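Local coordinates for chitin-binding type-4 domain-containing protein (Photorhabdus laumondii subsp. laumondii, PDB 6T5Z) that probably cleaves chitin oxidatively as a copper-dependent lytic polysaccharide monooxygenase of family AA10, with a copper ion held by a histidine brace, at residues A[11-16]-A[28-32]; A[90-96]-A[152-158]. One frame throughout, in Å; residues are numbered along the deposited sequence.

Interaction 1 (A[11-16]-A[28-32]); sequences AFLCSA and VKYEP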
# COMPACT_ATOMS: atom_id res chain seq x y z
N ALA A 11 2.20 -6.99 -2.60
CA ALA A 11 1.51 -8.26 -2.39
C ALA A 11 0.85 -8.77 -3.66
O ALA A 11 0.88 -9.99 -3.94
CB ALA A 11 0.47 -8.12 -1.27
N PHE A 12 0.23 -7.88 -4.43
CA PHE A 12 -0.39 -8.30 -5.68
C PHE A 12 0.63 -8.92 -6.61
O PHE A 12 0.36 -9.97 -7.22
CB PHE A 12 -1.08 -7.11 -6.36
CG PHE A 12 -1.51 -7.40 -7.78
CD1 PHE A 12 -2.55 -8.29 -8.02
CD2 PHE A 12 -0.85 -6.84 -8.86
CE1 PHE A 12 -2.95 -8.58 -9.31
CE2 PHE A 12 -1.23 -7.14 -10.16
CZ PHE A 12 -2.30 -8.00 -10.38
N LEU A 13 1.80 -8.31 -6.72
CA LEU A 13 2.83 -8.84 -7.62
C LEU A 13 3.38 -10.17 -7.14
O LEU A 13 3.93 -10.93 -7.94
CB LEU A 13 3.96 -7.82 -7.78
CG LEU A 13 3.55 -6.49 -8.43
CD1 LEU A 13 4.75 -5.58 -8.50
CD2 LEU A 13 2.97 -6.71 -9.81
N CYS A 14 3.23 -10.48 -5.85
CA CYS A 14 3.58 -11.81 -5.35
C CYS A 14 2.61 -12.88 -5.83
O CYS A 14 2.98 -14.05 -5.89
CB CYS A 14 3.58 -11.82 -3.82
SG CYS A 14 4.85 -10.87 -2.98
N SER A 15 1.39 -12.50 -6.20
CA SER A 15 0.32 -13.45 -6.44
C SER A 15 0.39 -14.02 -7.86
O SER A 15 1.06 -13.50 -8.75
CB SER A 15 -1.04 -12.80 -6.20
OG SER A 15 -1.34 -11.88 -7.24
N ALA A 16 -0.36 -15.11 -8.05
CA ALA A 16 -0.47 -15.71 -9.38
C ALA A 16 -1.04 -14.71 -10.37
O ALA A 16 -0.51 -14.57 -11.49
CB ALA A 16 -1.33 -16.97 -9.32
N VAL A 28 1.67 -14.61 1.52
CA VAL A 28 1.17 -13.42 0.82
C VAL A 28 0.71 -13.77 -0.59
O VAL A 28 -0.34 -13.31 -1.06
CB VAL A 28 2.25 -12.33 0.78
CG1 VAL A 28 1.86 -11.23 -0.17
CG2 VAL A 28 2.50 -11.76 2.15
N LYS A 29 1.51 -14.57 -1.28
CA LYS A 29 1.23 -14.99 -2.65
C LYS A 29 -0.21 -15.45 -2.81
O LYS A 29 -0.85 -15.17 -3.84
CB LYS A 29 2.18 -16.10 -3.05
CG LYS A 29 1.83 -16.72 -4.37
CD LYS A 29 2.88 -17.72 -4.80
CE LYS A 29 2.45 -18.44 -6.06
NZ LYS A 29 3.47 -19.47 -6.44
N TYR A 30 -0.76 -16.14 -1.81
CA TYR A 30 -2.04 -16.80 -1.95
C TYR A 30 -3.20 -16.02 -1.33
O TYR A 30 -4.35 -16.42 -1.49
CB TYR A 30 -1.97 -18.19 -1.33
CG TYR A 30 -0.86 -19.00 -1.97
CD1 TYR A 30 -1.01 -19.48 -3.25
CD2 TYR A 30 0.35 -19.21 -1.32
CE1 TYR A 30 0.01 -20.19 -3.86
CE2 TYR A 30 1.37 -19.92 -1.92
CZ TYR A 30 1.19 -20.41 -3.19
OH TYR A 30 2.19 -21.12 -3.83
N GLU A 31 -2.92 -14.91 -0.64
CA GLU A 31 -3.99 -14.06 -0.11
C GLU A 31 -3.51 -12.62 0.02
O GLU A 31 -3.45 -12.06 1.13
CB GLU A 31 -4.50 -14.62 1.21
CG GLU A 31 -3.43 -15.07 2.12
CD GLU A 31 -4.02 -15.79 3.29
OE1 GLU A 31 -4.92 -16.61 3.06
OE2 GLU A 31 -3.60 -15.51 4.44
N PRO A 32 -3.21 -11.97 -1.10
CA PRO A 32 -2.84 -10.55 -1.07
C PRO A 32 -3.94 -9.66 -0.57
O PRO A 32 -3.67 -8.49 -0.26
CB PRO A 32 -2.51 -10.26 -2.54
CG PRO A 32 -3.38 -11.27 -3.31
CD PRO A 32 -3.40 -12.49 -2.48
O HOH W 1 -2.01 -16.48 -6.08
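The short helix just after the first strand packs on the 3-10 residues 28-30 and the proline behind them, and apolar groups make the seam. Ala11 CB touches both Val28 CG1 (3.6 Å) and Pro32 CB (3.9 Å); a methyl suits a place where two backbones come this close. Val28 points CG1 at the helix because that branch lies anti to its backbone N (chi1 168°), and the same methyl reaches Cys14 CB at 4.1 Å. Cys14 carries the covalent half of the join: its SG is bonded to Cys25, so the disulfide ties the helix to the chain three residues before Val28, in this N-terminal part of the LPMO fold. Just past Cys14 the Ser15 hydroxyl turns back, OG donating to Phe12 O over 2.6 Å, in the carbonyl plane and on a lone pair; OG is also hydrogen-bonded to Gly18 N. Phe12 O accepts from Ser15 N too, so two donors grip it. Lys29 passes its aliphatic stem across the Cys14 carbonyl oxygen, CG coming closest, 3.3 Å from Cys14 O. Water 1 bridges the backbones, accepting from Ala16 N and donating to Lys29 O over 2.8 Å.

Interaction 2 (A[90-96]-A[152-158]); sequences HKTSSWE and GVWTISD. With CU (copper (II) ion), chain D.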
# COMPACT_ATOMS: atom_id res chain seq x y z
N HIS A 90 -16.94 -4.15 2.39
CA HIS A 90 -17.23 -3.71 3.75
C HIS A 90 -17.47 -2.21 3.73
O HIS A 90 -16.83 -1.49 2.96
CB HIS A 90 -16.07 -3.97 4.73
CG HIS A 90 -15.55 -5.37 4.69
ND1 HIS A 90 -16.31 -6.47 5.01
CD2 HIS A 90 -14.31 -5.84 4.40
CE1 HIS A 90 -15.57 -7.56 4.91
NE2 HIS A 90 -14.36 -7.20 4.54
N LYS A 91 -18.36 -1.76 4.61
CA LYS A 91 -18.61 -0.33 4.77
C LYS A 91 -17.30 0.39 5.06
O LYS A 91 -16.49 -0.06 5.88
CB LYS A 91 -19.62 -0.09 5.88
CG LYS A 91 -21.04 -0.56 5.55
CD LYS A 91 -21.98 -0.44 6.77
CE LYS A 91 -22.01 0.97 7.33
NZ LYS A 91 -22.82 1.90 6.48
N THR A 92 -17.10 1.52 4.38
CA THR A 92 -15.78 2.12 4.23
C THR A 92 -15.74 3.55 4.77
O THR A 92 -16.55 4.38 4.36
CB THR A 92 -15.39 2.11 2.75
OG1 THR A 92 -15.28 0.75 2.30
CG2 THR A 92 -14.06 2.83 2.52
N SER A 93 -14.79 3.82 5.67
CA SER A 93 -14.54 5.20 6.09
C SER A 93 -13.82 5.98 5.00
O SER A 93 -14.21 7.09 4.65
CB SER A 93 -13.72 5.24 7.37
OG SER A 93 -14.46 4.77 8.49
N SER A 94 -12.75 5.40 4.44
CA SER A 94 -11.91 6.17 3.53
C SER A 94 -10.94 5.27 2.79
O SER A 94 -10.71 4.12 3.17
CB SER A 94 -11.12 7.24 4.28
OG SER A 94 -10.18 6.61 5.15
N TRP A 95 -10.37 5.85 1.73
CA TRP A 95 -9.20 5.35 1.02
C TRP A 95 -8.14 6.44 1.12
O TRP A 95 -8.43 7.60 0.84
CB TRP A 95 -9.52 5.08 -0.46
CG TRP A 95 -10.83 4.41 -0.64
CD1 TRP A 95 -12.07 5.00 -0.69
CD2 TRP A 95 -11.06 3.01 -0.77
NE1 TRP A 95 -13.05 4.04 -0.86
CE2 TRP A 95 -12.44 2.81 -0.91
CE3 TRP A 95 -10.21 1.89 -0.78
CZ2 TRP A 95 -13.01 1.55 -1.04
CZ3 TRP A 95 -10.77 0.63 -0.93
CH2 TRP A 95 -12.16 0.47 -1.05
N GLU A 96 -6.93 6.09 1.53
CA GLU A 96 -5.91 7.12 1.67
C GLU A 96 -4.54 6.56 1.33
O GLU A 96 -4.33 5.34 1.34
CB GLU A 96 -5.91 7.71 3.09
CG GLU A 96 -5.46 6.74 4.14
CD GLU A 96 -5.36 7.38 5.53
OE1 GLU A 96 -5.67 8.57 5.68
OE2 GLU A 96 -4.97 6.65 6.46
N GLY A 152 -1.06 2.32 0.56
CA GLY A 152 -2.49 2.47 0.42
C GLY A 152 -3.17 1.92 1.66
O GLY A 152 -2.81 0.85 2.15
N VAL A 153 -4.15 2.66 2.18
CA VAL A 153 -4.89 2.26 3.37
C VAL A 153 -6.38 2.34 3.08
O VAL A 153 -6.90 3.40 2.71
CB VAL A 153 -4.53 3.11 4.59
CG1 VAL A 153 -5.26 2.57 5.84
CG2 VAL A 153 -3.02 3.12 4.80
N TRP A 154 -7.06 1.21 3.26
CA TRP A 154 -8.51 1.11 3.13
C TRP A 154 -9.06 0.91 4.53
O TRP A 154 -8.88 -0.15 5.12
CB TRP A 154 -8.87 -0.06 2.21
CG TRP A 154 -10.32 -0.38 2.18
CD1 TRP A 154 -11.36 0.49 2.39
CD2 TRP A 154 -10.92 -1.66 1.93
NE1 TRP A 154 -12.55 -0.17 2.28
CE2 TRP A 154 -12.32 -1.49 1.99
CE3 TRP A 154 -10.41 -2.93 1.64
CZ2 TRP A 154 -13.21 -2.54 1.80
CZ3 TRP A 154 -11.30 -3.98 1.45
CH2 TRP A 154 -12.68 -3.78 1.52
N THR A 155 -9.71 1.94 5.06
CA THR A 155 -10.16 1.96 6.45
C THR A 155 -11.63 1.53 6.50
O THR A 155 -12.48 2.11 5.82
CB THR A 155 -9.94 3.35 7.06
OG1 THR A 155 -8.54 3.65 7.06
CG2 THR A 155 -10.49 3.45 8.49
N ILE A 156 -11.91 0.49 7.30
CA ILE A 156 -13.24 -0.09 7.41
C ILE A 156 -14.02 0.63 8.50
O ILE A 156 -13.52 0.77 9.63
CB ILE A 156 -13.16 -1.60 7.72
CG1 ILE A 156 -12.24 -2.33 6.74
CG2 ILE A 156 -14.56 -2.22 7.71
CD1 ILE A 156 -12.63 -2.17 5.29
N SER A 157 -15.25 1.06 8.19
CA SER A 157 -15.98 1.93 9.12
C SER A 157 -16.64 1.16 10.26
O SER A 157 -16.83 1.73 11.34
CB SER A 157 -17.04 2.73 8.36
OG SER A 157 -18.09 1.89 7.92
N ASP A 158 -17.01 -0.10 10.06
CA ASP A 158 -17.76 -0.83 11.07
C ASP A 158 -16.93 -1.89 11.79
O ASP A 158 -17.49 -2.72 12.52
CB ASP A 158 -19.05 -1.43 10.47
CG ASP A 158 -18.80 -2.45 9.36
OD1 ASP A 158 -17.64 -2.68 9.00
OD2 ASP A 158 -19.80 -3.01 8.85
CU CU D . -12.74 -8.37 4.39
O HOH W 2 -19.77 -3.77 6.32
O HOH W 3 -7.94 4.96 4.98
O HOH W 4 -14.00 -10.20 5.32
O HOH W 5 -12.55 -8.12 6.69
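The indole of Trp154 is sandwiched: Trp95 covers one face, Ile156 CD1 lies 3.4 Å above the plane of the opposite one, and Thr92 and Ser94 O stand at its edge. The two tryptophans form an offset stack, the six-membered ring of Trp95 over the five-membered ring of Trp154, with centroids 3.9 Å apart and planes at 10°. Thr92 CG2 shares that face of Trp95 with Trp154 CD1. Trp154 CG lies anti to the backbone N (chi1 171°), which lays its indole beside that of Trp95. The hydroxyl of Thr92 fixes how the indole is turned: Trp154 NE1 donates to Thr92 OG1 over 2.9 Å, nearly straight (167°) and in the ring plane, while OG1 itself donates to His90 O at 2.8 Å. Threonine thus serves as both acceptor and donor, and its methyl adds to the aromatic packing. The His90 ring is nearly parallel to the six-membered ring of Trp154 but displaced so far that the two scarcely overlap, CD2 lying 3.9 Å from Trp154 CH2; Ile156 CG2 and CD1 both touch His90 CB, CG2 at 3.8 Å. His90 NE2 binds copper at 2.0 Å, in the histidine brace completed by His1.

The strands run antiparallel. Trp95 and Trp154 form a non-hydrogen-bonded pair flanked by the hydrogen-bonded pairs Ser94 with Thr155 and Glu96 with Val153, whose side chains take the other face. There water 3 joins Ser94 OG, Thr155 OG1 and Val153 O. Ser93 and Ser94 both face Thr155 in a classic beta bulge. Strand 92-99 is flanked by 121-126 and 148-156, and the latter pairs in turn with 161-172; Trp84 and Tyr125 pack against Trp95, and Phe163 against Trp154.

Interaction 1 and interaction 2 lie about 21 Å apart between centres and about 9 Å between nearest atoms, and do not touch. The copper site relates them. Interaction 2 supplies one ligand directly, through His90, whose side chain comes within about 4 Å of that of His1. The contact of 11-16 with 28-32 lies farther from the copper site: the side chain of Pro32 is about 9 Å from that of His1, with Tyr3 of strand 2-6 touching the proline. Strand 161-172 also connects the two regions, since Gln165 makes a weak hydrogen bond to Pro32 O and a backbone bond with Gly152.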